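Local coordinates for protein esterase (uncultured bacterium pCosCE1, PDB 7ATL) that hydrolyses carboxylic esters as a family VIII carboxylesterase with a beta-lactamase-like fold and also shows promiscuous acyltransferase activity, at residues Q6-Q18 and G370-G382. Sequence-based numbering, arbitrary orientation.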
ATOM      1  N   GLN A   6      -6.345  27.360  -8.650  1.00 59.83           N
ATOM      2  CA  GLN A   6      -6.404  28.006  -7.300  1.00 59.38           C
ATOM      3  C   GLN A   6      -7.805  27.824  -6.705  1.00 49.34           C
ATOM      4  O   GLN A   6      -7.959  27.968  -5.494  1.00 47.40           O
ATOM      5  CB  GLN A   6      -5.987  29.478  -7.337  1.00 60.35           C
ATOM      6  CG  GLN A   6      -6.865  30.329  -8.234  1.00 65.39           C
ATOM      7  CD  GLN A   6      -6.423  31.770  -8.242  1.00 71.09           C
ATOM      8  OE1 GLN A   6      -7.198  32.684  -7.969  1.00 64.53           O
ATOM      9  NE2 GLN A   6      -5.152  31.975  -8.544  1.00 76.09           N
ATOM     10  N   SER A   7      -8.786  27.514  -7.539  1.00 45.15           N
ATOM     11  CA  SER A   7     -10.142  27.099  -7.111  1.00 46.98           C
ATOM     12  C   SER A   7     -10.063  25.723  -6.423  1.00 47.77           C
ATOM     13  O   SER A   7     -10.780  25.489  -5.440  1.00 43.18           O
ATOM     14  CB  SER A   7     -11.040  27.061  -8.305  1.00 43.97           C
ATOM     15  OG  SER A   7     -12.340  27.427  -7.926  1.00 44.31           O
ATOM     16  N   LEU A   8      -9.217  24.842  -6.961  1.00 46.21           N
ATOM     17  CA  LEU A   8      -8.943  23.480  -6.447  1.00 43.52           C
ATOM     18  C   LEU A   8      -8.221  23.606  -5.105  1.00 39.78           C
ATOM     19  O   LEU A   8      -8.710  23.034  -4.096  1.00 35.05           O
ATOM     20  CB  LEU A   8      -8.080  22.760  -7.486  1.00 43.15           C
ATOM     21  CG  LEU A   8      -7.585  21.368  -7.104  1.00 42.04           C
ATOM     22  CD1 LEU A   8      -8.583  20.307  -7.530  1.00 43.81           C
ATOM     23  CD2 LEU A   8      -6.236  21.108  -7.742  1.00 42.01           C
ATOM     24  N   ALA A   9      -7.103  24.332  -5.115  1.00 38.07           N
ATOM     25  CA  ALA A   9      -6.327  24.691  -3.907  1.00 40.71           C
ATOM     26  C   ALA A   9      -7.294  25.132  -2.786  1.00 41.55           C
ATOM     27  O   ALA A   9      -7.194  24.606  -1.663  1.00 44.29           O
ATOM     28  CB  ALA A   9      -5.281  25.727  -4.257  1.00 37.13           C
ATOM     29  N   LYS A  10      -8.247  26.005  -3.098  1.00 44.47           N
ATOM     30  CA  LYS A  10      -9.308  26.470  -2.168  1.00 52.00           C
ATOM     31  C   LYS A  10      -9.961  25.226  -1.547  1.00 46.63           C
ATOM     32  O   LYS A  10      -9.843  25.063  -0.325  1.00 40.86           O
ATOM     33  CB  LYS A  10     -10.283  27.393  -2.925  1.00 65.99           C
ATOM     34  CG  LYS A  10     -11.399  28.069  -2.122  1.00 76.13           C
ATOM     35  CD  LYS A  10     -10.959  28.802  -0.852  1.00 85.22           C
ATOM     36  CE  LYS A  10      -9.824  29.793  -1.047  1.00 88.95           C
ATOM     37  NZ  LYS A  10     -10.234  30.972  -1.846  1.00 87.76           N
ATOM     38  N   ARG A  11     -10.581  24.367  -2.369  1.00 44.81           N
ATOM     39  CA  ARG A  11     -11.454  23.241  -1.926  1.00 43.10           C
ATOM     40  C   ARG A  11     -10.641  22.250  -1.086  1.00 42.30           C
ATOM     41  O   ARG A  11     -11.109  21.863   0.014  1.00 40.22           O
ATOM     42  CB  ARG A  11     -12.072  22.523  -3.133  1.00 43.59           C
ATOM     43  CG  ARG A  11     -13.133  23.320  -3.881  1.00 41.90           C
ATOM     44  CD  ARG A  11     -13.870  22.480  -4.907  1.00 45.51           C
ATOM     45  NE  ARG A  11     -12.995  21.886  -5.929  1.00 47.10           N
ATOM     46  CZ  ARG A  11     -12.541  22.487  -7.035  1.00 46.48           C
ATOM     47  NH1 ARG A  11     -12.846  23.745  -7.308  1.00 49.74           N
ATOM     48  NH2 ARG A  11     -11.756  21.824  -7.868  1.00 48.33           N
ATOM     49  N   VAL A  12      -9.454  21.884  -1.574  1.00 41.56           N
ATOM     50  CA  VAL A  12      -8.582  20.834  -0.972  1.00 44.70           C
ATOM     51  C   VAL A  12      -8.050  21.336   0.374  1.00 48.23           C
ATOM     52  O   VAL A  12      -8.277  20.635   1.388  1.00 52.17           O
ATOM     53  CB  VAL A  12      -7.445  20.438  -1.927  1.00 42.38           C
ATOM     54  CG1 VAL A  12      -6.433  19.529  -1.256  1.00 42.48           C
ATOM     55  CG2 VAL A  12      -8.004  19.786  -3.178  1.00 42.09           C
ATOM     56  N   GLN A  13      -7.387  22.496   0.376  1.00 48.79           N
ATOM     57  CA  GLN A  13      -6.965  23.230   1.598  1.00 49.67           C
ATOM     58  C   GLN A  13      -8.113  23.249   2.622  1.00 48.89           C
ATOM     59  O   GLN A  13      -7.865  22.978   3.823  1.00 44.91           O
ATOM     60  CB  GLN A  13      -6.579  24.658   1.221  1.00 57.93           C
ATOM     61  CG  GLN A  13      -5.933  25.427   2.357  1.00 68.06           C
ATOM     62  CD  GLN A  13      -4.625  24.766   2.711  1.00 76.98           C
ATOM     63  OE1 GLN A  13      -3.846  24.405   1.829  1.00 86.69           O
ATOM     64  NE2 GLN A  13      -4.385  24.582   4.001  1.00 78.86           N
ATOM     65  N   GLY A  14      -9.334  23.562   2.172  1.00 44.91           N
ATOM     66  CA  GLY A  14     -10.523  23.649   3.038  1.00 43.05           C
ATOM     67  C   GLY A  14     -10.771  22.338   3.751  1.00 42.89           C
ATOM     68  O   GLY A  14     -11.011  22.371   4.958  1.00 43.50           O
ATOM     69  N   VAL A  15     -10.693  21.224   3.016  1.00 44.00           N
ATOM     70  CA  VAL A  15     -10.973  19.855   3.544  1.00 44.35           C
ATOM     71  C   VAL A  15      -9.909  19.490   4.588  1.00 39.72           C
ATOM     72  O   VAL A  15     -10.278  18.882   5.599  1.00 41.12           O
ATOM     73  CB  VAL A  15     -11.066  18.804   2.416  1.00 42.86           C
ATOM     74  CG1 VAL A  15     -11.037  17.380   2.954  1.00 41.13           C
ATOM     75  CG2 VAL A  15     -12.316  19.000   1.563  1.00 42.67           C
ATOM     76  N   SER A  16      -8.652  19.856   4.350  1.00 37.04           N
ATOM     77  CA  SER A  16      -7.503  19.547   5.231  1.00 39.13           C
ATOM     78  C   SER A  16      -7.589  20.384   6.508  1.00 43.86           C
ATOM     79  O   SER A  16      -7.419  19.807   7.611  1.00 48.31           O
ATOM     80  CB  SER A  16      -6.206  19.767   4.520  1.00 39.50           C
ATOM     81  OG  SER A  16      -6.061  18.866   3.426  1.00 37.29           O
ATOM     82  N   GLN A  17      -7.844  21.687   6.375  1.00 46.18           N
ATOM     83  CA  GLN A  17      -7.905  22.620   7.532  1.00 49.47           C
ATOM     84  C   GLN A  17      -9.066  22.194   8.441  1.00 49.15           C
ATOM     85  O   GLN A  17      -8.856  22.109   9.664  1.00 52.63           O
ATOM     86  CB  GLN A  17      -8.031  24.085   7.085  1.00 54.22           C
ATOM     87  CG  GLN A  17      -7.615  25.102   8.150  1.00 52.31           C
ATOM     88  CD  GLN A  17      -6.349  24.675   8.858  1.00 53.48           C
ATOM     89  OE1 GLN A  17      -5.301  24.474   8.236  1.00 51.87           O
ATOM     90  NE2 GLN A  17      -6.455  24.470  10.163  1.00 51.98           N
ATOM     91  N   GLN A  18     -10.228  21.900   7.862  1.00 44.99           N
ATOM     92  CA  GLN A  18     -11.423  21.419   8.594  1.00 46.81           C
ATOM     93  C   GLN A  18     -11.054  20.162   9.394  1.00 46.14           C
ATOM     94  O   GLN A  18     -11.377  20.104  10.599  1.00 55.50           O
ATOM     95  CB  GLN A  18     -12.556  21.174   7.593  1.00 50.63           C
ATOM     96  CG  GLN A  18     -13.798  20.541   8.208  1.00 58.13           C
ATOM     97  CD  GLN A  18     -14.987  20.715   7.295  1.00 67.01           C
ATOM     98  OE1 GLN A  18     -15.469  19.776   6.658  1.00 70.09           O
ATOM     99  NE2 GLN A  18     -15.442  21.952   7.187  1.00 69.66           N
ATOM    100  N   GLY A 370     -11.395   6.816   6.834  1.00 32.04           N
ATOM    101  CA  GLY A 370     -12.279   7.869   7.365  1.00 35.27           C
ATOM    102  C   GLY A 370     -12.943   8.669   6.257  1.00 36.35           C
ATOM    103  O   GLY A 370     -12.918   8.226   5.099  1.00 36.14           O
ATOM    104  N   ARG A 371     -13.485   9.836   6.599  1.00 42.08           N
ATOM    105  CA  ARG A 371     -14.095  10.776   5.621  1.00 46.88           C
ATOM    106  C   ARG A 371     -12.991  11.482   4.808  1.00 42.31           C
ATOM    107  O   ARG A 371     -13.242  11.809   3.632  1.00 36.25           O
ATOM    108  CB  ARG A 371     -15.062  11.711   6.361  1.00 54.45           C
ATOM    109  CG  ARG A 371     -16.385  11.038   6.717  1.00 61.02           C
ATOM    110  CD  ARG A 371     -17.134  11.664   7.886  1.00 71.59           C
ATOM    111  NE  ARG A 371     -17.649  13.004   7.586  1.00 79.34           N
ATOM    112  CZ  ARG A 371     -17.230  14.160   8.123  1.00 73.52           C
ATOM    113  NH1 ARG A 371     -17.797  15.292   7.742  1.00 72.99           N
ATOM    114  NH2 ARG A 371     -16.266  14.199   9.032  1.00 72.49           N
ATOM    115  N   TYR A 372     -11.790  11.654   5.374  1.00 38.49           N
ATOM    116  CA  TYR A 372     -10.728  12.529   4.814  1.00 36.03           C
ATOM    117  C   TYR A 372     -10.378  12.140   3.388  1.00 35.24           C
ATOM    118  O   TYR A 372     -10.381  13.003   2.522  1.00 37.63           O
ATOM    119  CB  TYR A 372      -9.457  12.506   5.658  1.00 34.26           C
ATOM    120  CG  TYR A 372      -8.397  13.475   5.202  1.00 33.53           C
ATOM    121  CD1 TYR A 372      -8.595  14.845   5.270  1.00 36.33           C
ATOM    122  CD2 TYR A 372      -7.179  13.032   4.725  1.00 34.75           C
ATOM    123  CE1 TYR A 372      -7.608  15.744   4.893  1.00 34.95           C
ATOM    124  CE2 TYR A 372      -6.178  13.916   4.358  1.00 34.34           C
ATOM    125  CZ  TYR A 372      -6.389  15.275   4.448  1.00 33.47           C
ATOM    126  OH  TYR A 372      -5.406  16.136   4.072  1.00 36.20           O
ATOM    127  N   PRO A 373      -9.997  10.873   3.095  1.00 37.32           N
ATOM    128  CA  PRO A 373      -9.605  10.501   1.735  1.00 38.19           C
ATOM    129  C   PRO A 373     -10.712  10.791   0.711  1.00 38.02           C
ATOM    130  O   PRO A 373     -10.372  11.202  -0.383  1.00 34.12           O
ATOM    131  CB  PRO A 373      -9.300   8.994   1.813  1.00 37.34           C
ATOM    132  CG  PRO A 373      -9.919   8.527   3.114  1.00 36.30           C
ATOM    133  CD  PRO A 373      -9.898   9.736   4.021  1.00 37.07           C
ATOM    134  N   LEU A 374     -11.986  10.612   1.105  1.00 38.08           N
ATOM    135  CA  LEU A 374     -13.164  10.794   0.212  1.00 37.05           C
ATOM    136  C   LEU A 374     -13.427  12.281  -0.048  1.00 38.31           C
ATOM    137  O   LEU A 374     -13.763  12.634  -1.210  1.00 38.33           O
ATOM    138  CB  LEU A 374     -14.392  10.129   0.836  1.00 38.20           C
ATOM    139  CG  LEU A 374     -14.313   8.610   1.023  1.00 39.93           C
ATOM    140  CD1 LEU A 374     -15.711   8.011   1.201  1.00 37.18           C
ATOM    141  CD2 LEU A 374     -13.568   7.952  -0.139  1.00 40.35           C
ATOM    142  N   GLN A 375     -13.301  13.116   0.981  1.00 37.86           N
ATOM    143  CA  GLN A 375     -13.549  14.571   0.866  1.00 40.11           C
ATOM    144  C   GLN A 375     -12.423  15.180   0.042  1.00 37.85           C
ATOM    145  O   GLN A 375     -12.698  16.145  -0.688  1.00 37.45           O
ATOM    146  CB  GLN A 375     -13.586  15.262   2.222  1.00 45.62           C
ATOM    147  CG  GLN A 375     -14.795  14.904   3.066  1.00 47.97           C
ATOM    148  CD  GLN A 375     -14.476  15.211   4.506  1.00 54.48           C
ATOM    149  OE1 GLN A 375     -13.313  15.247   4.923  1.00 58.41           O
ATOM    150  NE2 GLN A 375     -15.514  15.430   5.288  1.00 59.10           N
ATOM    151  N   ILE A 376     -11.202  14.657   0.169  1.00 35.57           N
ATOM    152  CA  ILE A 376     -10.086  15.074  -0.723  1.00 34.00           C
ATOM    153  C   ILE A 376     -10.472  14.696  -2.158  1.00 33.99           C
ATOM    154  O   ILE A 376     -10.416  15.579  -3.041  1.00 32.29           O
ATOM    155  CB  ILE A 376      -8.748  14.450  -0.306  1.00 34.77           C
ATOM    156  CG1 ILE A 376      -8.284  14.995   1.051  1.00 37.25           C
ATOM    157  CG2 ILE A 376      -7.709  14.675  -1.404  1.00 34.19           C
ATOM    158  CD1 ILE A 376      -7.719  16.407   0.992  1.00 36.48           C
ATOM    159  N   ARG A 377     -10.881  13.440  -2.354  1.00 32.64           N
ATOM    160  CA  ARG A 377     -11.289  12.887  -3.663  1.00 34.31           C
ATOM    161  C   ARG A 377     -12.284  13.872  -4.285  1.00 36.51           C
ATOM    162  O   ARG A 377     -12.027  14.383  -5.399  1.00 38.45           O
ATOM    163  CB  ARG A 377     -11.880  11.485  -3.477  1.00 33.61           C
ATOM    164  CG  ARG A 377     -12.517  10.917  -4.739  1.00 33.58           C
ATOM    165  CD  ARG A 377     -13.525   9.813  -4.486  1.00 34.93           C
ATOM    166  NE  ARG A 377     -14.691  10.263  -3.750  1.00 36.34           N
ATOM    167  CZ  ARG A 377     -15.717   9.491  -3.393  1.00 38.15           C
ATOM    168  NH1 ARG A 377     -15.744   8.204  -3.705  1.00 37.69           N
ATOM    169  NH2 ARG A 377     -16.717  10.025  -2.716  1.00 38.44           N
ATOM    170  N   ASP A 378     -13.355  14.158  -3.553  1.00 37.86           N
ATOM    171  CA  ASP A 378     -14.421  15.118  -3.943  1.00 39.08           C
ATOM    172  C   ASP A 378     -13.822  16.507  -4.266  1.00 41.30           C
ATOM    173  O   ASP A 378     -14.192  17.089  -5.309  1.00 44.86           O
ATOM    174  CB  ASP A 378     -15.500  15.124  -2.860  1.00 35.72           C
ATOM    175  CG  ASP A 378     -16.330  13.856  -2.871  1.00 35.85           C
ATOM    176  OD1 ASP A 378     -15.949  12.911  -3.608  1.00 39.18           O
ATOM    177  OD2 ASP A 378     -17.353  13.832  -2.182  1.00 33.69           O
ATOM    178  N   ALA A 379     -12.905  17.025  -3.454  1.00 38.63           N
ATOM    179  CA  ALA A 379     -12.270  18.337  -3.708  1.00 42.10           C
ATOM    180  C   ALA A 379     -11.521  18.310  -5.045  1.00 42.90           C
ATOM    181  O   ALA A 379     -11.467  19.355  -5.689  1.00 47.89           O
ATOM    182  CB  ALA A 379     -11.348  18.731  -2.578  1.00 44.24           C
ATOM    183  N   VAL A 380     -10.944  17.178  -5.453  1.00 40.68           N
ATOM    184  CA  VAL A 380     -10.162  17.115  -6.721  1.00 37.14           C
ATOM    185  C   VAL A 380     -11.118  17.298  -7.910  1.00 36.64           C
ATOM    186  O   VAL A 380     -10.789  18.079  -8.811  1.00 35.02           O
ATOM    187  CB  VAL A 380      -9.339  15.819  -6.813  1.00 37.61           C
ATOM    188  CG1 VAL A 380      -8.672  15.657  -8.172  1.00 34.92           C
ATOM    189  CG2 VAL A 380      -8.291  15.768  -5.711  1.00 37.19           C
ATOM    190  N   TYR A 381     -12.289  16.666  -7.880  1.00 34.99           N
ATOM    191  CA  TYR A 381     -13.264  16.671  -8.998  1.00 38.23           C
ATOM    192  C   TYR A 381     -14.315  17.811  -8.849  1.00 43.07           C
ATOM    193  O   TYR A 381     -15.184  17.909  -9.732  1.00 41.88           O
ATOM    194  CB  TYR A 381     -13.927  15.288  -9.107  1.00 35.81           C
ATOM    195  CG  TYR A 381     -13.032  14.127  -9.493  1.00 31.31           C
ATOM    196  CD1 TYR A 381     -12.430  13.322  -8.540  1.00 29.38           C
ATOM    197  CD2 TYR A 381     -12.842  13.784 -10.816  1.00 29.16           C
ATOM    198  CE1 TYR A 381     -11.632  12.242  -8.894  1.00 30.15           C
ATOM    199  CE2 TYR A 381     -12.055  12.706 -11.187  1.00 31.10           C
ATOM    200  CZ  TYR A 381     -11.445  11.917 -10.229  1.00 30.06           C
ATOM    201  OH  TYR A 381     -10.680  10.844 -10.613  1.00 26.69           O
ATOM    202  N   GLY A 382     -14.288  18.631  -7.785  1.00 43.80           N
ATOM    203  CA  GLY A 382     -15.138  19.839  -7.634  1.00 41.20           C
ATOM    204  C   GLY A 382     -16.624  19.577  -7.841  1.00 41.21           C
ATOM    205  O   GLY A 382     -17.141  18.615  -7.287  1.00 43.55           O
TER
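Val15 of helix 6-18 is a knob in a hole formed by Tyr372, Gln375, Ile376 and Ala379 of helix 372-381. Its CG1, anti to the backbone N (chi1 167°), lies closest to Gln375, 3.4 Å from CB, and also touches Ile376 CD1 and the Tyr372 ring; CG2 rests near Gln375 O and Ala379 CB. Within the wall of this hole, Ile376 CG1 covers the centre of one face of the Tyr372 ring. One turn earlier, Val12 divides its branches: CG2 meets Ala379 CB at 3.6 Å, while CG1 reaches Ile376 CD1 at 4.1 Å, the two side chains crossing at about a right angle. The small Ala379 lets the backbones draw together, with Val12 CA and Ala379 CA 5.2 Å apart. Leu8 CD1 packs against the backbone carbonyl oxygens of Ala379 and Val380. The helices run antiparallel, at 168°, with their axes 8.5 Å apart. They are the N- and C-terminal helices of the beta-lactamase-like fold, paired on one face of its antiparallel sheet; Val12 and Val380 both reach strand 27-34, and Val380 also touches strand 355-361. Polar bonds hold the pair at two places. Near the C-terminal end of helix 372-381, Arg11 bends at chi3 (-59°) and directs NE to Ala379 O, 3.0 Å away and near the guanidinium plane; NH2 adds a weak bond to the same oxygen. Gly382 CA lies over one guanidinium face, 3.4 Å from NE. Toward the other end, Ser16 OG and Tyr372 OH share a hydrogen bond of 2.9 Å, with OG at the ring edge. Ser28 OG also bonds the tyrosine hydroxyl, linking both helices to strand 27-34.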